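Local coordinates for protein calreticulin, putative (Trypanosoma cruzi, PDB 5HCF) that probably acts as a lectin-like chaperone, its legume-lectin-fold globular domain binding carbohydrate and peptide, at residues S116-H121 and R136-E141. Sequence-based numbering, arbitrary orientation.
Sequences SQNRVH and RIRFPE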
loop_
_atom_site.group_PDB
_atom_site.type_symbol
_atom_site.label_atom_id
_atom_site.label_comp_id
_atom_site.label_asym_id
_atom_site.label_seq_id
_atom_site.Cartn_x
_atom_site.Cartn_y
_atom_site.Cartn_z
ATOM N N SER A 116 -14.064 -13.138 -7.808
ATOM C CA SER A 116 -14.861 -12.882 -6.611
ATOM C C SER A 116 -13.965 -12.714 -5.387
ATOM O O SER A 116 -14.438 -12.544 -4.265
ATOM C CB SER A 116 -15.873 -14.003 -6.393
ATOM O OG SER A 116 -15.214 -15.251 -6.289
ATOM N N GLN A 117 -12.663 -12.764 -5.627
ATOM C CA GLN A 117 -11.663 -12.593 -4.586
ATOM C C GLN A 117 -11.286 -11.114 -4.418
ATOM O O GLN A 117 -10.946 -10.437 -5.390
ATOM C CB GLN A 117 -10.432 -13.437 -4.929
ATOM C CG GLN A 117 -9.320 -13.391 -3.908
ATOM C CD GLN A 117 -8.086 -14.132 -4.381
ATOM O OE1 GLN A 117 -7.148 -13.528 -4.904
ATOM N NE2 GLN A 117 -8.083 -15.454 -4.200
ATOM N N ASN A 118 -11.329 -10.625 -3.180
ATOM C CA ASN A 118 -11.113 -9.202 -2.896
ATOM C C ASN A 118 -10.644 -8.981 -1.461
ATOM O O ASN A 118 -11.317 -9.384 -0.512
ATOM C CB ASN A 118 -12.408 -8.410 -3.163
ATOM C CG ASN A 118 -12.273 -6.912 -2.888
ATOM O OD1 ASN A 118 -11.703 -6.484 -1.881
ATOM N ND2 ASN A 118 -12.818 -6.105 -3.792
ATOM N N ARG A 119 -9.498 -8.329 -1.300
ATOM C CA ARG A 119 -9.012 -7.987 0.033
ATOM C C ARG A 119 -7.993 -6.856 -0.001
ATOM O O ARG A 119 -7.410 -6.552 -1.048
ATOM C CB ARG A 119 -8.386 -9.206 0.713
ATOM C CG ARG A 119 -6.965 -9.501 0.258
ATOM C CD ARG A 119 -6.352 -10.614 1.087
ATOM N NE ARG A 119 -6.277 -10.243 2.498
ATOM C CZ ARG A 119 -5.671 -10.962 3.438
ATOM N NH1 ARG A 119 -5.068 -12.104 3.126
ATOM N NH2 ARG A 119 -5.662 -10.534 4.691
ATOM N N VAL A 120 -7.779 -6.239 1.157
ATOM C CA VAL A 120 -6.689 -5.288 1.319
ATOM C C VAL A 120 -5.503 -6.000 1.949
ATOM O O VAL A 120 -5.606 -6.530 3.050
ATOM C CB VAL A 120 -7.106 -4.081 2.186
ATOM C CG1 VAL A 120 -5.951 -3.100 2.329
ATOM C CG2 VAL A 120 -8.345 -3.400 1.597
ATOM N N HIS A 121 -4.373 -6.004 1.254
ATOM C CA HIS A 121 -3.183 -6.665 1.769
ATOM C C HIS A 121 -2.514 -5.824 2.829
ATOM O O HIS A 121 -2.257 -4.637 2.620
ATOM C CB HIS A 121 -2.168 -6.931 0.656
ATOM C CG HIS A 121 -2.551 -8.041 -0.269
ATOM N ND1 HIS A 121 -2.723 -9.337 0.158
ATOM C CD2 HIS A 121 -2.775 -8.047 -1.606
ATOM C CE1 HIS A 121 -3.049 -10.098 -0.875
ATOM N NE2 HIS A 121 -3.085 -9.339 -1.954
ATOM N N ARG A 136 -9.763 -9.802 6.894
ATOM C CA ARG A 136 -9.992 -9.674 5.462
ATOM C C ARG A 136 -11.013 -8.565 5.196
ATOM O O ARG A 136 -12.219 -8.782 5.313
ATOM C CB ARG A 136 -10.473 -11.002 4.871
ATOM C CG ARG A 136 -9.571 -12.179 5.222
ATOM C CD ARG A 136 -9.872 -13.444 4.427
ATOM N NE ARG A 136 -9.147 -13.497 3.159
ATOM C CZ ARG A 136 -9.547 -12.953 2.015
ATOM N NH1 ARG A 136 -10.685 -12.274 1.951
ATOM N NH2 ARG A 136 -8.791 -13.077 0.931
ATOM N N ILE A 137 -10.518 -7.371 4.875
ATOM C CA ILE A 137 -11.375 -6.254 4.486
ATOM C C ILE A 137 -11.406 -6.078 2.971
ATOM O O ILE A 137 -10.366 -5.894 2.336
ATOM C CB ILE A 137 -10.923 -4.932 5.130
ATOM C CG1 ILE A 137 -11.460 -4.820 6.559
ATOM C CG2 ILE A 137 -11.418 -3.751 4.311
ATOM C CD1 ILE A 137 -10.837 -5.787 7.525
ATOM N N ARG A 138 -12.601 -6.142 2.392
ATOM C CA ARG A 138 -12.767 -5.900 0.961
ATOM C C ARG A 138 -12.729 -4.403 0.663
ATOM O O ARG A 138 -13.257 -3.592 1.426
ATOM C CB ARG A 138 -14.079 -6.506 0.456
ATOM C CG ARG A 138 -14.121 -8.021 0.485
ATOM C CD ARG A 138 -15.424 -8.527 -0.118
ATOM N NE ARG A 138 -15.354 -9.937 -0.489
ATOM C CZ ARG A 138 -15.336 -10.380 -1.743
ATOM N NH1 ARG A 138 -15.391 -9.520 -2.754
ATOM N NH2 ARG A 138 -15.267 -11.683 -1.987
ATOM N N PHE A 139 -12.094 -4.035 -0.445
ATOM C CA PHE A 139 -12.044 -2.634 -0.845
ATOM C C PHE A 139 -13.165 -2.359 -1.831
ATOM O O PHE A 139 -13.641 -3.280 -2.494
ATOM C CB PHE A 139 -10.675 -2.275 -1.439
ATOM C CG PHE A 139 -10.417 -2.875 -2.793
ATOM C CD1 PHE A 139 -9.859 -4.142 -2.912
ATOM C CD2 PHE A 139 -10.719 -2.168 -3.949
ATOM C CE1 PHE A 139 -9.616 -4.694 -4.156
ATOM C CE2 PHE A 139 -10.481 -2.709 -5.192
ATOM C CZ PHE A 139 -9.925 -3.975 -5.299
ATOM N N PRO A 140 -13.593 -1.090 -1.927
ATOM C CA PRO A 140 -14.752 -0.726 -2.750
ATOM C C PRO A 140 -14.513 -1.015 -4.225
ATOM O O PRO A 140 -13.467 -0.668 -4.772
ATOM C CB PRO A 140 -14.918 0.778 -2.500
ATOM C CG PRO A 140 -14.059 1.100 -1.315
ATOM C CD PRO A 140 -12.988 0.070 -1.254
ATOM N N GLU A 141 -15.485 -1.660 -4.857
ATOM C CA GLU A 141 -15.343 -2.069 -6.244
ATOM C C GLU A 141 -16.065 -1.091 -7.148
ATOM O O GLU A 141 -17.164 -1.361 -7.627
ATOM C CB GLU A 141 -15.873 -3.492 -6.438
ATOM C CG GLU A 141 -14.981 -4.539 -5.802
ATOM C CD GLU A 141 -15.491 -5.947 -5.989
ATOM O OE1 GLU A 141 -14.760 -6.891 -5.601
ATOM O OE2 GLU A 141 -16.614 -6.111 -6.524
HETATM O O HOH W 1 -11.462 -12.628 -1.164
HETATM O O HOH W 2 -7.877 -7.727 3.909
#
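Ser116 offers its carbonyl O to Arg138 NH2 at 2.6 Å, the donor lying nearly along the C=O axis and the oxygen 18° out of the guanidinium plane. One face of that guanidinium lies over Asn118, whose CB is 3.2 Å from Arg138 NH1. Asn118 illustrates how a single buried amide can hold an irregular segment against a strand. CG is anti to the backbone N (chi1 180°), which carries it toward segment 136-141; there OD1 accepts from Phe139 N at 2.9 Å. Its ND2 donates twice, to Phe139 O at 3.2 Å and to Glu141 OE1 at 2.8 Å, the latter met tip to tip on the anti side of the carboxylate. Three bonds thus fix the amide's rotation while ND2 sits above the Phe139 ring, offset toward its rim. A water joins Asn118 N to Arg136 NH1. The Arg119 and Arg136 side chains cross at about a right angle, each NE above the rim of the other guanidinium, with Arg119 CD 3.5 Å from Arg136 NH2; Arg119 NH2 is hydrogen-bonded to Trp133 O. A second water bridges Arg119 NE and Ile137 N. Val120 N then donates to Ile137 O at 2.9 Å, and Val120 CG2 packs against Ile137 CG2 and Phe139 CB. In the concanavalin-like fold, this contact brings the loop between strands 129-132 and 145-152 across strand 117-126, with Phe139 also touching Pro111 and Arg113 of strand 107-114, and Val120 and Phe139 both resting on Tyr148 of strand 145-152 in the other sheet.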